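Side-chain contacts in putative oxidoreductase (Salmonella enterica subsp. enterica serovar Typhimurium, PDB 3NX4), which binds NADP and probably works as an NADPH-dependent acryloyl-CoA reductase of the medium-chain dehydrogenase/reductase family: residues V83-W88 / A102-D107; T162-L167 / Y172-V177; K188-N193 / E288-Q293. All coordinates share one frame; numbering follows the deposited sequence.

Contact 1 (V83-W88 / A102-D107)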
ATOM      1  N   VAL A  83       7.532  31.297 -13.288  1.00 33.01           N
ATOM      2  CA  VAL A  83       6.761  30.056 -13.156  1.00 32.01           C
ATOM      3  C   VAL A  83       7.635  28.809 -13.251  1.00 39.47           C
ATOM      4  O   VAL A  83       8.780  28.862 -13.706  1.00 35.46           O
ATOM      5  CB  VAL A  83       5.684  29.939 -14.258  1.00 33.62           C
ATOM      6  CG1 VAL A  83       4.673  31.077 -14.144  1.00 33.08           C
ATOM      7  CG2 VAL A  83       6.348  29.926 -15.637  1.00 34.78           C
ATOM      8  N   LEU A  84       7.089  27.677 -12.815  1.00 37.45           N
ATOM      9  CA  LEU A  84       7.774  26.408 -12.998  1.00 33.28           C
ATOM     10  C   LEU A  84       6.778  25.377 -13.497  1.00 31.42           C
ATOM     11  O   LEU A  84       5.574  25.568 -13.394  1.00 33.00           O
ATOM     12  CB  LEU A  84       8.444  25.946 -11.694  1.00 34.11           C
ATOM     13  CG  LEU A  84       7.569  25.553 -10.497  1.00 29.61           C
ATOM     14  CD1 LEU A  84       6.930  24.178 -10.702  1.00 32.93           C
ATOM     15  CD2 LEU A  84       8.429  25.536  -9.230  1.00 27.62           C
ATOM     16  N   LEU A  85       7.283  24.288 -14.054  1.00 32.12           N
ATOM     17  CA  LEU A  85       6.418  23.195 -14.460  1.00 34.57           C
ATOM     18  C   LEU A  85       7.144  21.873 -14.271  1.00 33.41           C
ATOM     19  O   LEU A  85       8.319  21.744 -14.611  1.00 27.78           O
ATOM     20  CB  LEU A  85       5.976  23.354 -15.921  1.00 30.69           C
ATOM     21  CG  LEU A  85       5.125  22.243 -16.554  1.00 32.85           C
ATOM     22  CD1 LEU A  85       4.219  22.807 -17.674  1.00 31.75           C
ATOM     23  CD2 LEU A  85       5.992  21.107 -17.084  1.00 29.79           C
ATOM     24  N   THR A  86       6.434  20.902 -13.714  1.00 31.58           N
ATOM     25  CA  THR A  86       6.878  19.517 -13.738  1.00 33.06           C
ATOM     26  C   THR A  86       5.688  18.646 -14.137  1.00 27.06           C
ATOM     27  O   THR A  86       4.551  18.894 -13.709  1.00 32.22           O
ATOM     28  CB  THR A  86       7.440  19.040 -12.360  1.00 29.03           C
ATOM     29  OG1 THR A  86       6.390  19.013 -11.382  1.00 33.78           O
ATOM     30  CG2 THR A  86       8.552  19.966 -11.872  1.00 28.57           C
ATOM     31  N   GLY A  87       5.937  17.645 -14.975  1.00 31.91           N
ATOM     32  CA  GLY A  87       4.946  16.600 -15.203  1.00 29.11           C
ATOM     33  C   GLY A  87       3.864  16.934 -16.208  1.00 35.68           C
ATOM     34  O   GLY A  87       4.122  17.596 -17.215  1.00 38.94           O
ATOM     35  N   TRP A  88       2.654  16.454 -15.924  1.00 34.38           N
ATOM     36  CA  TRP A  88       1.471  16.669 -16.765  1.00 36.21           C
ATOM     37  C   TRP A  88       1.584  16.121 -18.189  1.00 39.97           C
ATOM     38  O   TRP A  88       0.742  16.420 -19.029  1.00 40.09           O
ATOM     39  CB  TRP A  88       1.094  18.152 -16.808  1.00 37.61           C
ATOM     40  CG  TRP A  88       0.619  18.701 -15.496  1.00 34.87           C
ATOM     41  CD1 TRP A  88       1.208  19.692 -14.757  1.00 33.84           C
ATOM     42  CD2 TRP A  88      -0.533  18.280 -14.757  1.00 35.29           C
ATOM     43  NE1 TRP A  88       0.478  19.924 -13.613  1.00 36.09           N
ATOM     44  CE2 TRP A  88      -0.593  19.067 -13.589  1.00 36.48           C
ATOM     45  CE3 TRP A  88      -1.527  17.321 -14.976  1.00 37.67           C
ATOM     46  CZ2 TRP A  88      -1.607  18.921 -12.641  1.00 38.03           C
ATOM     47  CZ3 TRP A  88      -2.536  17.178 -14.029  1.00 39.32           C
ATOM     48  CH2 TRP A  88      -2.567  17.976 -12.880  1.00 36.63           C
ATOM     49  N   ALA A 102       8.843  27.325 -24.239  1.00 41.85           N
ATOM     50  CA  ALA A 102       7.829  26.284 -24.134  1.00 40.51           C
ATOM     51  C   ALA A 102       6.468  26.945 -24.206  1.00 39.27           C
ATOM     52  O   ALA A 102       6.320  28.113 -23.837  1.00 44.08           O
ATOM     53  CB  ALA A 102       7.976  25.493 -22.823  1.00 40.03           C
ATOM     54  N   ARG A 103       5.483  26.210 -24.707  1.00 40.72           N
ATOM     55  CA  ARG A 103       4.110  26.703 -24.748  1.00 39.66           C
ATOM     56  C   ARG A 103       3.192  25.632 -24.185  1.00 45.10           C
ATOM     57  O   ARG A 103       3.189  24.500 -24.667  1.00 50.37           O
ATOM     58  CB  ARG A 103       3.699  27.070 -26.176  1.00 43.56           C
ATOM     59  CG  ARG A 103       2.386  27.844 -26.235  1.00 47.72           C
ATOM     60  CD  ARG A 103       1.982  28.190 -27.685  1.00 48.75           C
ATOM     61  NE  ARG A 103       3.079  28.815 -28.403  1.00 58.70           N
ATOM     62  CZ  ARG A 103       3.141  28.925 -29.726  1.00 66.45           C
ATOM     63  NH1 ARG A 103       2.159  28.444 -30.478  1.00 69.22           N
ATOM     64  NH2 ARG A 103       4.185  29.509 -30.296  1.00 57.58           N
ATOM     65  N   VAL A 104       2.423  25.993 -23.160  1.00 40.13           N
ATOM     66  CA  VAL A 104       1.684  25.016 -22.373  1.00 35.28           C
ATOM     67  C   VAL A 104       0.361  25.565 -21.872  1.00 39.82           C
ATOM     68  O   VAL A 104       0.078  26.756 -21.991  1.00 41.19           O
ATOM     69  CB  VAL A 104       2.489  24.568 -21.126  1.00 44.77           C
ATOM     70  CG1 VAL A 104       3.784  23.883 -21.536  1.00 43.18           C
ATOM     71  CG2 VAL A 104       2.770  25.761 -20.212  1.00 36.77           C
ATOM     72  N   LYS A 105      -0.446  24.681 -21.296  1.00 39.04           N
ATOM     73  CA  LYS A 105      -1.712  25.078 -20.705  1.00 38.47           C
ATOM     74  C   LYS A 105      -1.444  25.701 -19.352  1.00 39.30           C
ATOM     75  O   LYS A 105      -0.604  25.216 -18.604  1.00 37.95           O
ATOM     76  CB  LYS A 105      -2.597  23.860 -20.493  1.00 45.66           C
ATOM     77  CG  LYS A 105      -2.956  23.092 -21.743  1.00 54.86           C
ATOM     78  CD  LYS A 105      -3.954  21.997 -21.388  1.00 60.01           C
ATOM     79  CE  LYS A 105      -4.266  21.102 -22.577  1.00 71.83           C
ATOM     80  NZ  LYS A 105      -5.150  19.962 -22.188  1.00 75.16           N
ATOM     81  N   GLY A 106      -2.182  26.752 -19.019  1.00 39.40           N
ATOM     82  CA  GLY A 106      -2.079  27.345 -17.700  1.00 42.27           C
ATOM     83  C   GLY A 106      -2.241  26.348 -16.561  1.00 41.75           C
ATOM     84  O   GLY A 106      -1.605  26.493 -15.519  1.00 39.95           O
ATOM     85  N   ASP A 107      -3.094  25.340 -16.750  1.00 37.52           N
ATOM     86  CA  ASP A 107      -3.339  24.334 -15.716  1.00 38.58           C
ATOM     87  C   ASP A 107      -2.072  23.575 -15.275  1.00 36.63           C
ATOM     88  O   ASP A 107      -2.029  23.025 -14.177  1.00 32.25           O
ATOM     89  CB  ASP A 107      -4.350  23.298 -16.195  1.00 38.30           C
ATOM     90  CG  ASP A 107      -5.785  23.779 -16.121  1.00 48.86           C
ATOM     91  OD1 ASP A 107      -6.062  24.832 -15.497  1.00 40.25           O
ATOM     92  OD2 ASP A 107      -6.638  23.063 -16.682  1.00 43.93           O
TER
HETATM   93  O   HOH W   1      -0.094  22.766 -12.357  1.00 37.76           O
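In the GroES-like domain that carries the substrate side of medium-chain dehydrogenases, L85 on strand 82-86 meets V104 at the end of strand 101-104 across the interior of the beta-structure. The two strands are not paired with each other, and their CA atoms stand 9.4 Å apart at L85 and V104, a gap bridged by side chains alone. These reach out tip to tip: CD1 of L85 comes to 4.0 Å from CG1 of V104 and to 4.2 Å from CG2 of the same valine, so one leucine methyl rests against both branches of the fork. The leucine gets there because its CG is swung opposite the backbone N (chi1 176°), which sends the isobutyl group across the gap.

Further along, the link turns polar and runs through water. The indole NE1 of W88 lies 4.0 Å from the carbonyl O of D107, too far for a direct bond, and a water sits between them. It accepts from W88 NE1 at 3.2 Å and donates to D107 O at 2.7 Å, so the indole N-H and a main-chain carbonyl are both served by one molecule, the longer bond being that to the ring. The D107 carboxylate takes no part in this bridge; its OD1 forms a salt bridge with R76.

Around this pair, strand 64-72 lies alongside 82-86, giving F65 as a neighbour to both L85 and A102. The ring of W108 stacks on that of W88, which also touches R275 of helix 272-285, and the W88 side chain ends about 11 Å from the bound NADP. Helix 118-140 and W279 of helix 272-285 pack against L84 and T86 of strand 82-86.

Contact 2 (T162-L167 / Y172-V177)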
ATOM      1  N   THR A 162      17.273  13.877  -2.465  1.00 24.65           N
ATOM      2  CA  THR A 162      16.326  14.837  -1.901  1.00 19.87           C
ATOM      3  C   THR A 162      15.647  14.218  -0.680  1.00 19.73           C
ATOM      4  O   THR A 162      15.486  14.863   0.359  1.00 24.59           O
ATOM      5  CB  THR A 162      15.258  15.273  -2.931  1.00 23.99           C
ATOM      6  OG1 THR A 162      15.878  15.554  -4.192  1.00 26.95           O
ATOM      7  CG2 THR A 162      14.526  16.530  -2.443  1.00 26.76           C
ATOM      8  N   ALA A 163      15.263  12.955  -0.813  1.00 18.24           N
ATOM      9  CA  ALA A 163      14.586  12.235   0.274  1.00 21.37           C
ATOM     10  C   ALA A 163      15.445  12.187   1.540  1.00 21.94           C
ATOM     11  O   ALA A 163      14.959  12.409   2.654  1.00 23.33           O
ATOM     12  CB  ALA A 163      14.240  10.820  -0.177  1.00 22.23           C
ATOM     13  N   VAL A 164      16.725  11.881   1.363  1.00 25.07           N
ATOM     14  CA  VAL A 164      17.646  11.773   2.502  1.00 22.26           C
ATOM     15  C   VAL A 164      17.728  13.142   3.190  1.00 23.50           C
ATOM     16  O   VAL A 164      17.612  13.245   4.414  1.00 22.78           O
ATOM     17  CB  VAL A 164      19.044  11.300   2.037  1.00 22.99           C
ATOM     18  CG1 VAL A 164      20.115  11.499   3.146  1.00 25.91           C
ATOM     19  CG2 VAL A 164      18.994   9.829   1.553  1.00 21.46           C
ATOM     20  N   ALA A 165      17.880  14.191   2.384  1.00 22.49           N
ATOM     21  CA  ALA A 165      18.021  15.556   2.896  1.00 24.30           C
ATOM     22  C   ALA A 165      16.769  16.024   3.634  1.00 22.19           C
ATOM     23  O   ALA A 165      16.862  16.649   4.687  1.00 27.18           O
ATOM     24  CB  ALA A 165      18.354  16.525   1.762  1.00 25.12           C
ATOM     25  N   LEU A 166      15.603  15.722   3.073  1.00 23.16           N
ATOM     26  CA  LEU A 166      14.324  16.062   3.710  1.00 21.58           C
ATOM     27  C   LEU A 166      14.130  15.318   5.034  1.00 21.72           C
ATOM     28  O   LEU A 166      13.858  15.931   6.062  1.00 24.09           O
ATOM     29  CB  LEU A 166      13.151  15.745   2.779  1.00 21.25           C
ATOM     30  CG  LEU A 166      13.034  16.643   1.549  1.00 24.13           C
ATOM     31  CD1 LEU A 166      11.998  16.065   0.603  1.00 25.98           C
ATOM     32  CD2 LEU A 166      12.667  18.065   1.973  1.00 22.35           C
ATOM     33  N   LEU A 167      14.261  13.996   4.998  1.00 22.68           N
ATOM     34  CA  LEU A 167      14.090  13.185   6.203  1.00 21.07           C
ATOM     35  C   LEU A 167      15.070  13.626   7.276  1.00 21.62           C
ATOM     36  O   LEU A 167      14.725  13.692   8.448  1.00 25.19           O
ATOM     37  CB  LEU A 167      14.291  11.691   5.908  1.00 21.78           C
ATOM     38  CG  LEU A 167      13.218  11.066   4.997  1.00 26.37           C
ATOM     39  CD1 LEU A 167      13.686   9.700   4.483  1.00 23.56           C
ATOM     40  CD2 LEU A 167      11.854  10.970   5.702  1.00 23.76           C
ATOM     41  N   TYR A 172      14.383  12.587  11.162  1.00 22.02           N
ATOM     42  CA  TYR A 172      14.403  11.120  11.117  1.00 24.27           C
ATOM     43  C   TYR A 172      15.817  10.526  11.184  1.00 25.50           C
ATOM     44  O   TYR A 172      16.780  11.139  10.746  1.00 25.99           O
ATOM     45  CB  TYR A 172      13.744  10.604   9.842  1.00 18.88           C
ATOM     46  CG  TYR A 172      12.256  10.868   9.755  1.00 18.81           C
ATOM     47  CD1 TYR A 172      11.778  12.092   9.299  1.00 24.97           C
ATOM     48  CD2 TYR A 172      11.330   9.888  10.120  1.00 22.29           C
ATOM     49  CE1 TYR A 172      10.400  12.352   9.213  1.00 25.90           C
ATOM     50  CE2 TYR A 172       9.946  10.133  10.035  1.00 25.33           C
ATOM     51  CZ  TYR A 172       9.491  11.366   9.579  1.00 27.54           C
ATOM     52  OH  TYR A 172       8.121  11.625   9.491  1.00 23.40           O
ATOM     53  N   GLN A 173      15.912   9.292  11.648  1.00 24.24           N
ATOM     54  CA  GLN A 173      17.130   8.530  11.505  1.00 21.91           C
ATOM     55  C   GLN A 173      16.951   7.897  10.128  1.00 28.60           C
ATOM     56  O   GLN A 173      15.937   7.286   9.881  1.00 28.84           O
ATOM     57  CB  GLN A 173      17.229   7.457  12.578  1.00 24.65           C
ATOM     58  CG  GLN A 173      17.549   8.004  13.944  1.00 24.46           C
ATOM     59  CD  GLN A 173      18.914   8.611  13.986  1.00 32.15           C
ATOM     60  OE1 GLN A 173      19.870   8.017  13.524  1.00 30.09           O
ATOM     61  NE2 GLN A 173      19.014   9.799  14.535  1.00 35.93           N
ATOM     62  N   VAL A 174      17.931   8.062   9.249  1.00 24.13           N
ATOM     63  CA  VAL A 174      17.841   7.634   7.861  1.00 19.30           C
ATOM     64  C   VAL A 174      18.886   6.570   7.531  1.00 25.57           C
ATOM     65  O   VAL A 174      20.066   6.745   7.818  1.00 28.18           O
ATOM     66  CB  VAL A 174      18.052   8.829   6.896  1.00 25.23           C
ATOM     67  CG1 VAL A 174      18.048   8.344   5.465  1.00 27.52           C
ATOM     68  CG2 VAL A 174      16.941   9.902   7.104  1.00 25.36           C
ATOM     69  N   ALA A 175      18.445   5.481   6.905  1.00 25.80           N
ATOM     70  CA  ALA A 175      19.357   4.484   6.339  1.00 20.15           C
ATOM     71  C   ALA A 175      19.317   4.655   4.822  1.00 25.44           C
ATOM     72  O   ALA A 175      18.246   4.778   4.241  1.00 29.85           O
ATOM     73  CB  ALA A 175      18.915   3.058   6.743  1.00 22.23           C
ATOM     74  N   ALA A 176      20.479   4.730   4.181  1.00 25.32           N
ATOM     75  CA  ALA A 176      20.520   4.875   2.724  1.00 27.76           C
ATOM     76  C   ALA A 176      21.072   3.594   2.114  1.00 32.43           C
ATOM     77  O   ALA A 176      22.076   3.072   2.589  1.00 32.39           O
ATOM     78  CB  ALA A 176      21.401   6.072   2.325  1.00 27.36           C
ATOM     79  N   VAL A 177      20.429   3.082   1.070  1.00 28.35           N
ATOM     80  CA  VAL A 177      20.929   1.877   0.406  1.00 24.60           C
ATOM     81  C   VAL A 177      21.496   2.283  -0.950  1.00 30.83           C
ATOM     82  O   VAL A 177      20.811   2.925  -1.749  1.00 29.75           O
ATOM     83  CB  VAL A 177      19.820   0.837   0.172  1.00 29.72           C
ATOM     84  CG1 VAL A 177      20.398  -0.415  -0.502  1.00 31.53           C
ATOM     85  CG2 VAL A 177      19.115   0.478   1.488  1.00 27.22           C
TER
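L167 stands at the centre of this contact, its outer methyl CD2 over the Y172 ring and its CB against V174. The CD2 methyl lies over one face of the tyrosine ring, 4.1 Å from the centroid and 23° off the normal, a CH-pi contact displaced toward the CD1 side of the ring; the two side chains run obliquely to one another. At the rim of the same ring, in its plane, is the carbonyl O of L167, 3.5 Å from Y172 CD1. One residue therefore touches the ring twice, by a methyl above it and by a main-chain oxygen at its edge.

That oxygen also accepts the N-H of Y172 at 3.0 Å from the Y172 N. The bond is slightly bent, and the donor is tilted 27° from the carbonyl plane. The hydroxyl at the far end of the ring hydrogen-bonds to I143 O.

Against V174, L167 is turned at about a right angle. CB of L167 presses on CG2 of V174 at 3.4 Å, closer than carbons usually pack. This valine methyl lies opposite the carbonyl carbon and beside the backbone N, while CG1, set opposite the N (chi1 176°), points toward CG2 of V164, one turn back on the helix, at a looser 4.3 Å.

V150 and V152 of the adjoining strand close in on L167 as well. Helix against following strand in this way is the second half of a beta-alpha-beta crossover, here strand 150-152, helix 158-169 and strand 174-178, the opening unit of the NADP-binding Rossmann fold.

Contact 3 (K188-N193 / E288-Q293)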
ATOM      1  N   LYS A 188      26.510  10.467   3.341  1.00 24.16           N
ATOM      2  CA  LYS A 188      26.738  10.943   4.700  1.00 28.21           C
ATOM      3  C   LYS A 188      26.568  12.460   4.783  1.00 32.36           C
ATOM      4  O   LYS A 188      25.974  12.976   5.735  1.00 31.46           O
ATOM      5  CB  LYS A 188      28.125  10.522   5.212  1.00 29.71           C
ATOM      6  CG  LYS A 188      28.237   9.015   5.494  1.00 45.07           C
ATOM      7  CD  LYS A 188      29.673   8.616   5.872  1.00 59.29           C
ATOM      8  CE  LYS A 188      29.883   7.093   5.893  1.00 72.07           C
ATOM      9  NZ  LYS A 188      29.137   6.401   6.988  1.00 79.75           N
ATOM     10  N   SER A 189      27.061  13.176   3.777  1.00 31.01           N
ATOM     11  CA  SER A 189      26.987  14.636   3.809  1.00 32.17           C
ATOM     12  C   SER A 189      25.541  15.140   3.652  1.00 32.74           C
ATOM     13  O   SER A 189      25.198  16.218   4.138  1.00 31.28           O
ATOM     14  CB  SER A 189      27.898  15.268   2.750  1.00 38.92           C
ATOM     15  OG  SER A 189      27.331  15.150   1.456  1.00 47.28           O
ATOM     16  N   LEU A 190      24.705  14.361   2.971  1.00 28.49           N
ATOM     17  CA  LEU A 190      23.282  14.687   2.831  1.00 28.80           C
ATOM     18  C   LEU A 190      22.502  14.457   4.127  1.00 27.78           C
ATOM     19  O   LEU A 190      21.396  14.992   4.307  1.00 27.04           O
ATOM     20  CB  LEU A 190      22.650  13.872   1.709  1.00 25.74           C
ATOM     21  CG  LEU A 190      23.006  14.227   0.269  1.00 30.60           C
ATOM     22  CD1 LEU A 190      22.392  13.202  -0.671  1.00 31.94           C
ATOM     23  CD2 LEU A 190      22.508  15.617  -0.066  1.00 33.45           C
ATOM     24  N   GLY A 191      23.077  13.653   5.018  1.00 28.66           N
ATOM     25  CA  GLY A 191      22.485  13.396   6.322  1.00 31.04           C
ATOM     26  C   GLY A 191      22.164  11.938   6.624  1.00 32.20           C
ATOM     27  O   GLY A 191      21.562  11.640   7.660  1.00 34.12           O
ATOM     28  N   ALA A 192      22.550  11.021   5.741  1.00 27.89           N
ATOM     29  CA  ALA A 192      22.296   9.597   5.996  1.00 29.38           C
ATOM     30  C   ALA A 192      23.041   9.150   7.250  1.00 31.64           C
ATOM     31  O   ALA A 192      24.219   9.441   7.408  1.00 29.94           O
ATOM     32  CB  ALA A 192      22.688   8.748   4.811  1.00 28.50           C
ATOM     33  N   ASN A 193      22.339   8.466   8.150  1.00 27.26           N
ATOM     34  CA  ASN A 193      22.931   8.023   9.409  1.00 31.05           C
ATOM     35  C   ASN A 193      23.562   6.637   9.287  1.00 33.91           C
ATOM     36  O   ASN A 193      24.447   6.271  10.056  1.00 33.21           O
ATOM     37  CB  ASN A 193      21.856   7.988  10.504  1.00 28.59           C
ATOM     38  CG  ASN A 193      21.198   9.333  10.710  1.00 31.78           C
ATOM     39  OD1 ASN A 193      20.112   9.589  10.185  1.00 26.60           O
ATOM     40  ND2 ASN A 193      21.875  10.224  11.436  1.00 35.90           N
ATOM     41  N   GLU A 288      19.557  25.079   2.597  1.00 38.93           N
ATOM     42  CA  GLU A 288      20.312  25.756   1.549  1.00 45.85           C
ATOM     43  C   GLU A 288      21.483  24.902   1.071  1.00 43.53           C
ATOM     44  O   GLU A 288      21.813  24.876  -0.117  1.00 36.10           O
ATOM     45  CB  GLU A 288      20.838  27.101   2.063  1.00 63.90           C
ATOM     46  CG  GLU A 288      22.038  27.637   1.295  1.00 81.21           C
ATOM     47  CD  GLU A 288      21.746  27.856  -0.180  1.00 94.85           C
ATOM     48  OE1 GLU A 288      20.727  28.514  -0.494  1.00101.55           O
ATOM     49  OE2 GLU A 288      22.532  27.366  -1.024  1.00 93.61           O
ATOM     50  N   SER A 289      22.107  24.195   2.007  1.00 38.64           N
ATOM     51  CA  SER A 289      23.258  23.372   1.689  1.00 36.72           C
ATOM     52  C   SER A 289      22.937  22.303   0.645  1.00 40.73           C
ATOM     53  O   SER A 289      23.827  21.855  -0.076  1.00 38.64           O
ATOM     54  CB  SER A 289      23.807  22.718   2.961  1.00 38.98           C
ATOM     55  OG  SER A 289      22.889  21.779   3.482  1.00 39.58           O
ATOM     56  N   PHE A 290      21.674  21.883   0.570  1.00 35.15           N
ATOM     57  CA  PHE A 290      21.299  20.796  -0.331  1.00 30.86           C
ATOM     58  C   PHE A 290      21.531  21.166  -1.795  1.00 33.10           C
ATOM     59  O   PHE A 290      22.058  20.374  -2.575  1.00 32.25           O
ATOM     60  CB  PHE A 290      19.825  20.400  -0.144  1.00 31.54           C
ATOM     61  CG  PHE A 290      19.313  19.501  -1.224  1.00 27.91           C
ATOM     62  CD1 PHE A 290      19.569  18.138  -1.184  1.00 35.35           C
ATOM     63  CD2 PHE A 290      18.592  20.015  -2.291  1.00 28.73           C
ATOM     64  CE1 PHE A 290      19.109  17.303  -2.188  1.00 28.55           C
ATOM     65  CE2 PHE A 290      18.134  19.188  -3.295  1.00 34.27           C
ATOM     66  CZ  PHE A 290      18.392  17.829  -3.242  1.00 29.38           C
ATOM     67  N   TYR A 291      21.112  22.370  -2.159  1.00 31.09           N
ATOM     68  CA  TYR A 291      21.183  22.829  -3.544  1.00 32.38           C
ATOM     69  C   TYR A 291      22.635  22.839  -4.049  1.00 41.23           C
ATOM     70  O   TYR A 291      22.919  22.447  -5.182  1.00 38.10           O
ATOM     71  CB  TYR A 291      20.544  24.217  -3.669  1.00 32.75           C
ATOM     72  CG  TYR A 291      19.101  24.260  -3.192  1.00 35.22           C
ATOM     73  CD1 TYR A 291      18.071  23.800  -3.998  1.00 32.02           C
ATOM     74  CD2 TYR A 291      18.775  24.757  -1.932  1.00 36.33           C
ATOM     75  CE1 TYR A 291      16.751  23.832  -3.563  1.00 33.97           C
ATOM     76  CE2 TYR A 291      17.459  24.801  -1.490  1.00 33.19           C
ATOM     77  CZ  TYR A 291      16.447  24.332  -2.306  1.00 35.55           C
ATOM     78  OH  TYR A 291      15.123  24.372  -1.877  1.00 33.97           O
ATOM     79  N   ALA A 292      23.551  23.271  -3.194  1.00 41.22           N
ATOM     80  CA  ALA A 292      24.976  23.217  -3.512  1.00 42.36           C
ATOM     81  C   ALA A 292      25.533  21.781  -3.603  1.00 42.55           C
ATOM     82  O   ALA A 292      26.277  21.455  -4.526  1.00 42.53           O
ATOM     83  CB  ALA A 292      25.764  24.036  -2.499  1.00 43.76           C
ATOM     84  N   GLN A 293      25.175  20.919  -2.655  1.00 32.26           N
ATOM     85  CA  GLN A 293      25.724  19.555  -2.626  1.00 35.48           C
ATOM     86  C   GLN A 293      25.232  18.651  -3.761  1.00 34.25           C
ATOM     87  O   GLN A 293      25.982  17.825  -4.274  1.00 33.67           O
ATOM     88  CB  GLN A 293      25.388  18.864  -1.295  1.00 42.26           C
ATOM     89  CG  GLN A 293      26.078  19.457  -0.080  1.00 56.99           C
ATOM     90  CD  GLN A 293      25.633  18.791   1.214  1.00 63.94           C
ATOM     91  OE1 GLN A 293      24.633  18.079   1.245  1.00 65.18           O
ATOM     92  NE2 GLN A 293      26.374  19.026   2.288  1.00 67.24           N
TER
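L190 and F290 make the apolar part of this meeting between the end of helix 184-190 and helix 288-294. CD2 of L190 approaches CD1 of the F290 ring at 4.0 Å, slanting in on the ring. With its CG set opposite the backbone N (chi1 168°), the phenylalanine brings its ring to this leucine and to T162 and A165 of helix 158-169, while L190 packs on V164 and S161 of that helix.

The second kind of contact is apolar against amide. The stretched-out Q293 chain runs antiparallel alongside L190, putting OE1 3.5 Å from L190 CD2.

Polar atoms come near one another without bonding. OE1 of Q293 is also 3.5 Å from S189 O, but both are acceptors, and NE2 of Q293 stands about as far from S189 O, at 3.6 Å. OG of S189 is 4.0 Å from Q293 OE1 and bonds instead to Y186 O, back in its own helix. Just beyond, G191 ends the helix in a Schellman motif, its N bonded to K188 O.

With neither end of the amide bonded to S189 O and no salt bridge across the junction, the two helices are joined here by van der Waals packing, without a directional polar tie.

Along the chain the three contacts come in series, contact 1 in the GroES-like part and contacts 2 and 3 around the nucleotide-binding Rossmann fold. The centre of contact 1 is 29 Å from each of the others, and it touches neither. Contacts 2 and 3 are neighbours, their centres 10 Å apart: strand 174-178 is followed in the chain by helix 184-190, and OD1 of N193 takes a probable hydrogen bond from the N of V174 at 2.8 Å. Helix 158-169 is shared by both. The bound NADP lies about 9 to 11 Å from side chains of all three, too far for these to touch it; the contacts are packing within the two domains near the site.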